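Histidyl-trna synthetase (Thermus thermophilus, PDB 1ADJ) attaches L-histidine to its cognate tRNA(His) at the expense of ATP, working as a homodimeric class-II aminoacyl-tRNA synthetase. Local coordinates at residues Leu156-Val161 with His273-Ala278. Residues are numbered along the deposited sequence; the frame is centred on the assembly and turned at random.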
# COMPACT_ATOMS: atom_id res chain seq x y z
N LEU A 156 -8.68 -1.68 -22.17
CA LEU A 156 -7.71 -2.23 -23.11
C LEU A 156 -8.43 -3.17 -24.07
O LEU A 156 -9.33 -3.91 -23.68
CB LEU A 156 -6.60 -2.96 -22.36
CG LEU A 156 -5.74 -2.09 -21.46
CD1 LEU A 156 -4.71 -2.94 -20.72
CD2 LEU A 156 -5.05 -1.03 -22.30
N ARG A 157 -8.04 -3.10 -25.33
CA ARG A 157 -8.64 -3.92 -26.37
C ARG A 157 -7.60 -4.76 -27.10
O ARG A 157 -7.88 -5.90 -27.47
CB ARG A 157 -9.39 -3.03 -27.37
CG ARG A 157 -10.61 -2.34 -26.79
CD ARG A 157 -11.89 -3.12 -27.04
NE ARG A 157 -12.12 -3.36 -28.47
CZ ARG A 157 -12.38 -2.42 -29.38
NH1 ARG A 157 -12.45 -1.14 -29.04
NH2 ARG A 157 -12.55 -2.76 -30.65
N ARG A 158 -6.41 -4.21 -27.28
CA ARG A 158 -5.35 -4.92 -27.98
C ARG A 158 -4.46 -5.82 -27.12
O ARG A 158 -3.26 -5.57 -26.98
CB ARG A 158 -4.50 -3.94 -28.79
CG ARG A 158 -5.20 -3.47 -30.05
CD ARG A 158 -5.54 -2.00 -30.02
NE ARG A 158 -4.36 -1.17 -30.23
CZ ARG A 158 -4.36 0.16 -30.15
NH1 ARG A 158 -5.48 0.81 -29.85
NH2 ARG A 158 -3.24 0.84 -30.36
N LEU A 159 -5.06 -6.87 -26.55
CA LEU A 159 -4.33 -7.82 -25.73
C LEU A 159 -4.07 -9.10 -26.52
O LEU A 159 -4.82 -9.43 -27.44
CB LEU A 159 -5.11 -8.18 -24.46
CG LEU A 159 -5.59 -7.13 -23.47
CD1 LEU A 159 -4.53 -6.06 -23.28
CD2 LEU A 159 -6.88 -6.52 -23.97
N LYS A 160 -3.03 -9.83 -26.15
CA LYS A 160 -2.68 -11.08 -26.80
C LYS A 160 -2.50 -12.15 -25.73
O LYS A 160 -1.47 -12.18 -25.05
CB LYS A 160 -1.38 -10.93 -27.61
CG LYS A 160 -1.49 -10.05 -28.85
CD LYS A 160 -2.37 -10.70 -29.92
CE LYS A 160 -2.54 -9.79 -31.15
NZ LYS A 160 -3.26 -8.52 -30.83
N VAL A 161 -3.52 -12.98 -25.53
CA VAL A 161 -3.47 -14.04 -24.54
C VAL A 161 -2.70 -15.22 -25.10
O VAL A 161 -2.89 -15.62 -26.25
CB VAL A 161 -4.89 -14.54 -24.16
CG1 VAL A 161 -4.81 -15.58 -23.04
CG2 VAL A 161 -5.76 -13.36 -23.76
N HIS A 273 1.02 -7.09 -24.77
CA HIS A 273 0.54 -5.91 -25.46
C HIS A 273 1.74 -5.39 -26.25
O HIS A 273 2.68 -4.85 -25.67
CB HIS A 273 0.08 -4.86 -24.45
CG HIS A 273 -0.70 -3.73 -25.06
ND1 HIS A 273 -0.09 -2.64 -25.63
CD2 HIS A 273 -2.03 -3.53 -25.18
CE1 HIS A 273 -1.01 -1.81 -26.08
NE2 HIS A 273 -2.20 -2.32 -25.82
N GLU A 274 1.68 -5.52 -27.56
CA GLU A 274 2.78 -5.12 -28.43
C GLU A 274 2.92 -3.61 -28.69
O GLU A 274 3.08 -3.19 -29.83
CB GLU A 274 2.69 -5.87 -29.76
CG GLU A 274 1.86 -7.16 -29.72
CD GLU A 274 0.41 -6.95 -30.14
OE1 GLU A 274 -0.35 -6.24 -29.43
OE2 GLU A 274 0.02 -7.50 -31.19
N GLU A 275 2.88 -2.80 -27.64
CA GLU A 275 3.01 -1.35 -27.77
C GLU A 275 3.67 -0.76 -26.51
O GLU A 275 3.32 0.33 -26.05
CB GLU A 275 1.64 -0.69 -28.01
CG GLU A 275 1.05 -0.97 -29.39
CD GLU A 275 -0.33 -0.36 -29.58
OE1 GLU A 275 -0.45 0.88 -29.53
OE2 GLU A 275 -1.30 -1.12 -29.80
N ILE A 276 4.60 -1.52 -25.97
CA ILE A 276 5.35 -1.16 -24.77
C ILE A 276 6.83 -1.35 -25.10
O ILE A 276 7.72 -0.93 -24.35
CB ILE A 276 4.97 -2.11 -23.60
CG1 ILE A 276 3.49 -1.95 -23.25
CG2 ILE A 276 5.84 -1.87 -22.37
CD1 ILE A 276 3.02 -2.99 -22.28
N GLY A 277 7.10 -1.95 -26.25
CA GLY A 277 8.46 -2.22 -26.65
C GLY A 277 8.77 -3.59 -26.09
O GLY A 277 7.86 -4.43 -26.00
N ALA A 278 10.03 -3.85 -25.77
CA ALA A 278 10.40 -5.14 -25.19
C ALA A 278 9.66 -5.14 -23.85
O ALA A 278 9.34 -4.07 -23.33
CB ALA A 278 11.90 -5.22 -24.97
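The guanidinium of Arg158 meets Glu275 at its edge, and the imidazole of His273 has Leu159 CD1 at its own edge, near the ring plane, while the carbonyl oxygen of Arg158 approaches that ring obliquely, 3.0 Å from His273 CD2. The setting is the largely antiparallel sheet of the class-II synthetase catalytic domain, where the loop between strands 267-272 and 281-287 runs beside the lead-in to strand 160-165. It is a worked example of a buried ring with two exposed charge pairs nearby. The first torsion of His273, -168°, sets CG opposite the backbone N and carries the imidazole in beside the Arg158 carbonyl; its NE2 is hydrogen-bonded to Glu319, which also receives the backbone N-H groups of Arg157 and Arg158 and so ties the ring to the inverse gamma turn centred on Arg158. Farther out, Arg158 and Glu275 form a salt bridge, their flat groups only 22° apart. Arg158 NH2 lies 2.8 Å from Glu275 OE2, which accepts through its syn lone pair and sits 23° out of the guanidinium plane; weak bonds run from Arg158 NH2 to Glu275 OE1 and from Arg158 NE to Glu275 OE2. Replacing Glu275 by an alanine is likely to leave the guanidinium without this carboxylate mate and freer to turn. A second, looser charge pair joins Lys160 to Glu274: the bent lysine chain crosses the glutamate at about a right angle, bringing Lys160 NZ to 3.5 Å from Glu274 OE2.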